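Local coordinates for protein bradavidin 2 (Bradyrhizobium japonicum, PDB 4GGZ) that binds biotin in a deep pocket of an avidin-family beta-barrel, gripping both the ureido head and the valerate carboxylate, at the biotin site. Residues are numbered along the deposited sequence; one frame, centred on the assembly and turned at random.

The biotin site. Residues 18, 20, 22, 38, 40, 42, 45-46, 69, 72, 74, 76, 78, 91, 93, 109. With BTN (biotin), chain B.
Asn18 swings its amide inward from the crowded position, CG between the backbone N and the carbonyl carbon (chi1 66°), while Asn40 reaches in with CG anti to its backbone N (chi1 -179°), placing one amide at the ureido oxygen and the other at N2 of biotin in this avidin-family barrel pocket. The protein hides 395 of the ligand's 413 Å², so the pocket encloses biotin almost completely. The ureido carbonyl oxygen O3 accepts from both Asn18 ND2, at 2.8 Å with O3 lying in the amide plane, and the Ser22 hydroxyl OG, at 2.7 Å. Asn18 OD1, taking the backbone N-H groups of Arg20 and Ser22, fixes the flip of that amide. On one flank, ureido N2 donates to Asn40 OD1 at 2.9 Å, arriving above the carbonyl plane; Asn40 OD1 also accepts from Ala42 N, and Asn40 ND2 donates to Ala46 O. An alanine in place of Asn40 lacks both OD1 and ND2, and would probably weaken the hold on N2 and loosen the segment carrying Ala42 and Ala46. On the opposite flank, N1 donates almost straight (174° at H) to the syn lone pair of Asp109 OD2. Trp78 NE1 occupies the anti lone pair of this carboxylate oxygen, and Arg20 NE bridges to OD1, so the aspartate is held in place and its negative charge is likely to be stabilised. Trp91, its CG between the backbone N and the carbonyl carbon, turns its indole face to the thiophane ring, with C6 over its centre and 3.4 Å from CD2. Phe45 lays its face over C4, and Phe69 lies flat beneath the valerate, C9 centred 3.8 Å from the ring centroid. At the tail, Ser74 OG donates to carboxylate O12 at 2.7 Å, whereas Ala46 N meets O11 at a longer 3.2 Å.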
ATOM      1  N   ASN A  18      -6.019   4.182   5.714  1.00 13.65           N
ATOM      2  CA  ASN A  18      -7.142   3.491   5.073  1.00 14.03           C
ATOM      3  C   ASN A  18      -8.169   3.113   6.129  1.00 13.79           C
ATOM      4  O   ASN A  18      -7.981   3.448   7.304  1.00 13.59           O
ATOM      5  CB  ASN A  18      -6.747   2.302   4.203  1.00 12.99           C
ATOM      6  CG  ASN A  18      -6.147   1.153   4.973  1.00 14.33           C
ATOM      7  OD1 ASN A  18      -6.378   1.016   6.161  1.00 14.90           O
ATOM      8  ND2 ASN A  18      -5.334   0.302   4.266  1.00 14.19           N
ATOM      9  N   ARG A  20      -8.885   0.439   7.481  1.00 15.49           N
ATOM     10  CA  ARG A  20      -8.457  -0.605   8.421  1.00 16.29           C
ATOM     11  C   ARG A  20      -7.527  -0.021   9.494  1.00 16.13           C
ATOM     12  O   ARG A  20      -7.193  -0.695  10.480  1.00 17.59           O
ATOM     13  CB  ARG A  20      -7.719  -1.699   7.637  1.00 15.74           C
ATOM     14  CG  ARG A  20      -8.468  -2.203   6.433  1.00 16.86           C
ATOM     15  CD  ARG A  20      -7.677  -3.248   5.705  1.00 17.07           C
ATOM     16  NE  ARG A  20      -8.335  -3.570   4.444  1.00 14.30           N
ATOM     17  CZ  ARG A  20      -8.908  -4.733   4.201  1.00 15.88           C
ATOM     18  NH1 ARG A  20      -8.906  -5.667   5.136  1.00 16.59           N
ATOM     19  NH2 ARG A  20      -9.490  -4.958   3.024  1.00 17.21           N
ATOM     20  N   SER A  22      -4.532   1.451   8.545  1.00 15.52           N
ATOM     21  CA  SER A  22      -3.125   1.393   8.059  1.00 13.71           C
ATOM     22  C   SER A  22      -2.686   2.748   7.529  1.00 14.71           C
ATOM     23  O   SER A  22      -3.537   3.522   7.102  1.00 13.69           O
ATOM     24  CB  SER A  22      -2.973   0.320   6.993  1.00 13.82           C
ATOM     25  OG  SER A  22      -3.137  -1.006   7.557  1.00 15.03           O
ATOM     26  N   PHE A  38       4.879   2.402   4.249  1.00 13.20           N
ATOM     27  CA  PHE A  38       3.542   1.890   4.617  1.00 14.21           C
ATOM     28  C   PHE A  38       3.687   1.186   5.948  1.00 14.58           C
ATOM     29  O   PHE A  38       4.644   0.450   6.151  1.00 13.75           O
ATOM     30  CB  PHE A  38       3.050   0.891   3.566  1.00 14.36           C
ATOM     31  CG  PHE A  38       1.710   0.260   3.898  1.00 14.77           C
ATOM     32  CD1 PHE A  38       0.535   0.889   3.524  1.00 13.92           C
ATOM     33  CD2 PHE A  38       1.652  -0.968   4.554  1.00 13.85           C
ATOM     34  CE1 PHE A  38      -0.722   0.302   3.824  1.00 14.24           C
ATOM     35  CE2 PHE A  38       0.390  -1.549   4.874  1.00 16.68           C
ATOM     36  CZ  PHE A  38      -0.770  -0.893   4.467  1.00 14.74           C
ATOM     37  N   ASN A  40       1.261  -1.363   8.385  1.00 14.39           N
ATOM     38  CA  ASN A  40      -0.029  -2.073   8.569  1.00 15.05           C
ATOM     39  C   ASN A  40      -0.562  -1.870   9.959  1.00 15.05           C
ATOM     40  O   ASN A  40       0.191  -1.970  10.936  1.00 17.60           O
ATOM     41  CB  ASN A  40       0.176  -3.576   8.302  1.00 14.67           C
ATOM     42  CG  ASN A  40      -1.106  -4.367   8.459  1.00 16.90           C
ATOM     43  OD1 ASN A  40      -2.155  -3.937   7.987  1.00 16.67           O
ATOM     44  ND2 ASN A  40      -1.025  -5.511   9.117  1.00 19.60           N
ATOM     45  N   ALA A  42      -3.939  -3.288  10.090  1.00 15.61           N
ATOM     46  CA  ALA A  42      -5.160  -4.000   9.733  1.00 17.71           C
ATOM     47  C   ALA A  42      -5.424  -5.208  10.605  1.00 17.79           C
ATOM     48  O   ALA A  42      -4.607  -6.093  10.748  1.00 17.57           O
ATOM     49  CB  ALA A  42      -5.143  -4.393   8.246  1.00 17.41           C
ATOM     50  N   PHE A  45      -4.282  -9.346   9.976  1.00 22.16           N
ATOM     51  CA  PHE A  45      -2.993  -9.412   9.256  1.00 22.07           C
ATOM     52  C   PHE A  45      -1.827  -9.235  10.235  1.00 22.99           C
ATOM     53  O   PHE A  45      -2.003  -8.724  11.340  1.00 23.89           O
ATOM     54  CB  PHE A  45      -2.928  -8.345   8.181  1.00 21.37           C
ATOM     55  CG  PHE A  45      -4.018  -8.460   7.122  1.00 19.86           C
ATOM     56  CD1 PHE A  45      -5.262  -7.863   7.313  1.00 19.62           C
ATOM     57  CD2 PHE A  45      -3.783  -9.166   5.943  1.00 18.83           C
ATOM     58  CE1 PHE A  45      -6.296  -7.949   6.302  1.00 18.78           C
ATOM     59  CE2 PHE A  45      -4.783  -9.281   4.924  1.00 18.12           C
ATOM     60  CZ  PHE A  45      -6.064  -8.661   5.129  1.00 21.12           C
ATOM     61  N   ALA A  46      -0.633  -9.636   9.819  1.00 23.64           N
ATOM     62  CA  ALA A  46       0.552  -9.583  10.682  1.00 23.64           C
ATOM     63  C   ALA A  46       1.437  -8.369  10.337  1.00 23.81           C
ATOM     64  O   ALA A  46       1.026  -7.473   9.601  1.00 23.84           O
ATOM     65  CB  ALA A  46       1.323 -10.858  10.516  1.00 24.93           C
ATOM     66  N   PHE A  69       6.546  -7.043   2.872  1.00 15.62           N
ATOM     67  CA  PHE A  69       6.525  -7.253   4.304  1.00 16.63           C
ATOM     68  C   PHE A  69       7.500  -8.365   4.623  1.00 18.82           C
ATOM     69  O   PHE A  69       7.143  -9.539   4.696  1.00 19.14           O
ATOM     70  CB  PHE A  69       5.099  -7.610   4.764  1.00 15.55           C
ATOM     71  CG  PHE A  69       4.084  -6.582   4.419  1.00 15.94           C
ATOM     72  CD1 PHE A  69       3.326  -6.717   3.254  1.00 15.22           C
ATOM     73  CD2 PHE A  69       3.846  -5.496   5.266  1.00 16.35           C
ATOM     74  CE1 PHE A  69       2.364  -5.761   2.898  1.00 14.64           C
ATOM     75  CE2 PHE A  69       2.877  -4.524   4.938  1.00 14.93           C
ATOM     76  CZ  PHE A  69       2.145  -4.663   3.742  1.00 13.57           C
ATOM     77  N   CYS A  72       7.011 -11.148   7.174  1.00 26.74           N
ATOM     78  CA  CYS A  72       5.818 -11.975   6.940  1.00 27.26           C
ATOM     79  C   CYS A  72       5.937 -12.816   5.642  1.00 25.85           C
ATOM     80  O   CYS A  72       5.018 -13.544   5.265  1.00 26.33           O
ATOM     81  CB  CYS A  72       4.581 -11.067   6.915  1.00 27.46           C
ATOM     82  SG  CYS A  72       4.179 -10.293   8.563  1.00 35.59           S
ATOM     83  N   SER A  74       5.780 -11.934   2.634  1.00 18.72           N
ATOM     84  CA  SER A  74       4.662 -11.556   1.773  1.00 17.33           C
ATOM     85  C   SER A  74       4.902 -10.182   1.152  1.00 16.20           C
ATOM     86  O   SER A  74       5.781  -9.439   1.612  1.00 15.58           O
ATOM     87  CB  SER A  74       3.366 -11.585   2.591  1.00 17.78           C
ATOM     88  OG  SER A  74       3.323 -10.527   3.537  1.00 18.62           O
ATOM     89  N   THR A  76       2.316  -6.948  -0.982  1.00 13.71           N
ATOM     90  CA  THR A  76       1.010  -6.559  -1.505  1.00 13.45           C
ATOM     91  C   THR A  76       1.148  -5.546  -2.631  1.00 14.55           C
ATOM     92  O   THR A  76       1.999  -4.683  -2.545  1.00 14.73           O
ATOM     93  CB  THR A  76       0.177  -5.979  -0.356  1.00 14.98           C
ATOM     94  OG1 THR A  76       0.016  -7.002   0.626  1.00 15.36           O
ATOM     95  CG2 THR A  76      -1.207  -5.500  -0.842  1.00 12.34           C
ATOM     96  N   TRP A  78      -1.171  -2.723  -4.502  1.00 14.72           N
ATOM     97  CA  TRP A  78      -2.411  -1.943  -4.654  1.00 15.01           C
ATOM     98  C   TRP A  78      -2.509  -1.289  -6.027  1.00 16.41           C
ATOM     99  O   TRP A  78      -1.504  -0.842  -6.575  1.00 15.05           O
ATOM    100  CB  TRP A  78      -2.517  -0.790  -3.643  1.00 13.81           C
ATOM    101  CG  TRP A  78      -2.726  -1.183  -2.205  1.00 13.15           C
ATOM    102  CD1 TRP A  78      -3.957  -1.170  -1.499  1.00 14.83           C
ATOM    103  CD2 TRP A  78      -1.734  -1.619  -1.273  1.00 13.78           C
ATOM    104  NE1 TRP A  78      -3.725  -1.550  -0.183  1.00 13.41           N
ATOM    105  CE2 TRP A  78      -2.390  -1.845  -0.026  1.00 14.00           C
ATOM    106  CE3 TRP A  78      -0.329  -1.813  -1.356  1.00  9.71           C
ATOM    107  CZ2 TRP A  78      -1.699  -2.268   1.141  1.00 12.45           C
ATOM    108  CZ3 TRP A  78       0.372  -2.296  -0.168  1.00 12.62           C
ATOM    109  CH2 TRP A  78      -0.328  -2.486   1.051  1.00 14.68           C
ATOM    110  N   TRP A  91      -6.338  -4.603  -3.958  1.00 15.50           N
ATOM    111  CA  TRP A  91      -5.014  -5.121  -3.687  1.00 15.22           C
ATOM    112  C   TRP A  91      -4.990  -6.639  -3.777  1.00 14.84           C
ATOM    113  O   TRP A  91      -6.012  -7.316  -3.577  1.00 14.25           O
ATOM    114  CB  TRP A  91      -4.468  -4.655  -2.301  1.00 14.84           C
ATOM    115  CG  TRP A  91      -5.404  -4.979  -1.106  1.00 14.63           C
ATOM    116  CD1 TRP A  91      -6.302  -4.126  -0.537  1.00 17.80           C
ATOM    117  CD2 TRP A  91      -5.540  -6.239  -0.404  1.00 12.94           C
ATOM    118  NE1 TRP A  91      -7.009  -4.769   0.473  1.00 17.21           N
ATOM    119  CE2 TRP A  91      -6.562  -6.064   0.576  1.00 15.44           C
ATOM    120  CE3 TRP A  91      -4.927  -7.503  -0.519  1.00 15.45           C
ATOM    121  CZ2 TRP A  91      -6.956  -7.087   1.445  1.00 16.54           C
ATOM    122  CZ3 TRP A  91      -5.298  -8.513   0.356  1.00 17.39           C
ATOM    123  CH2 TRP A  91      -6.333  -8.302   1.325  1.00 17.58           C
ATOM    124  N   LEU A  93      -2.409  -9.691  -2.124  1.00 14.53           N
ATOM    125  CA  LEU A  93      -1.337  -9.984  -1.168  1.00 16.13           C
ATOM    126  C   LEU A  93      -0.799 -11.336  -1.577  1.00 15.53           C
ATOM    127  O   LEU A  93      -1.547 -12.311  -1.582  1.00 14.98           O
ATOM    128  CB  LEU A  93      -1.888 -10.000   0.276  1.00 15.47           C
ATOM    129  CG  LEU A  93      -1.032 -10.580   1.418  1.00 16.85           C
ATOM    130  CD1 LEU A  93       0.112  -9.703   1.762  1.00 21.47           C
ATOM    131  CD2 LEU A  93      -1.861 -10.819   2.724  1.00 19.72           C
ATOM    132  N   ASP A 109      -9.234  -1.437  -0.541  1.00 17.28           N
ATOM    133  CA  ASP A 109      -8.890  -0.441   0.455  1.00 17.30           C
ATOM    134  C   ASP A 109      -9.269   0.923  -0.076  1.00 18.44           C
ATOM    135  O   ASP A 109      -9.118   1.184  -1.247  1.00 18.23           O
ATOM    136  CB  ASP A 109      -7.390  -0.419   0.702  1.00 18.19           C
ATOM    137  CG  ASP A 109      -6.959  -1.276   1.868  1.00 19.37           C
ATOM    138  OD1 ASP A 109      -7.719  -1.450   2.847  1.00 15.75           O
ATOM    139  OD2 ASP A 109      -5.815  -1.754   1.808  1.00 13.79           O
TER
HETATM  140  C11 BTN B 900       0.913 -10.068   6.019  1.00 25.59           C
HETATM  141  O11 BTN B 900      -0.097 -10.295   6.768  1.00 24.30           O
HETATM  142  O12 BTN B 900       1.380 -11.005   5.309  1.00 24.25           O
HETATM  143  C10 BTN B 900       1.594  -8.717   5.966  1.00 22.68           C
HETATM  144  C9  BTN B 900       0.652  -7.530   6.214  1.00 19.22           C
HETATM  145  C8  BTN B 900      -0.394  -7.442   5.095  1.00 15.04           C
HETATM  146  C7  BTN B 900      -1.358  -6.254   5.314  1.00 15.60           C
HETATM  147  C2  BTN B 900      -2.399  -6.182   4.181  1.00 16.54           C
HETATM  148  S1  BTN B 900      -1.876  -5.291   2.841  1.00 16.56           S
HETATM  149  C6  BTN B 900      -3.577  -5.305   2.207  1.00 16.68           C
HETATM  150  C5  BTN B 900      -4.474  -5.054   3.420  1.00 14.60           C
HETATM  151  N1  BTN B 900      -4.638  -3.636   3.665  1.00 16.05           N
HETATM  152  C3  BTN B 900      -4.069  -3.298   4.823  1.00 11.56           C
HETATM  153  O3  BTN B 900      -4.100  -2.021   5.300  1.00 13.06           O
HETATM  154  N2  BTN B 900      -3.492  -4.310   5.430  1.00 11.31           N
HETATM  155  C4  BTN B 900      -3.705  -5.518   4.629  1.00 14.20           C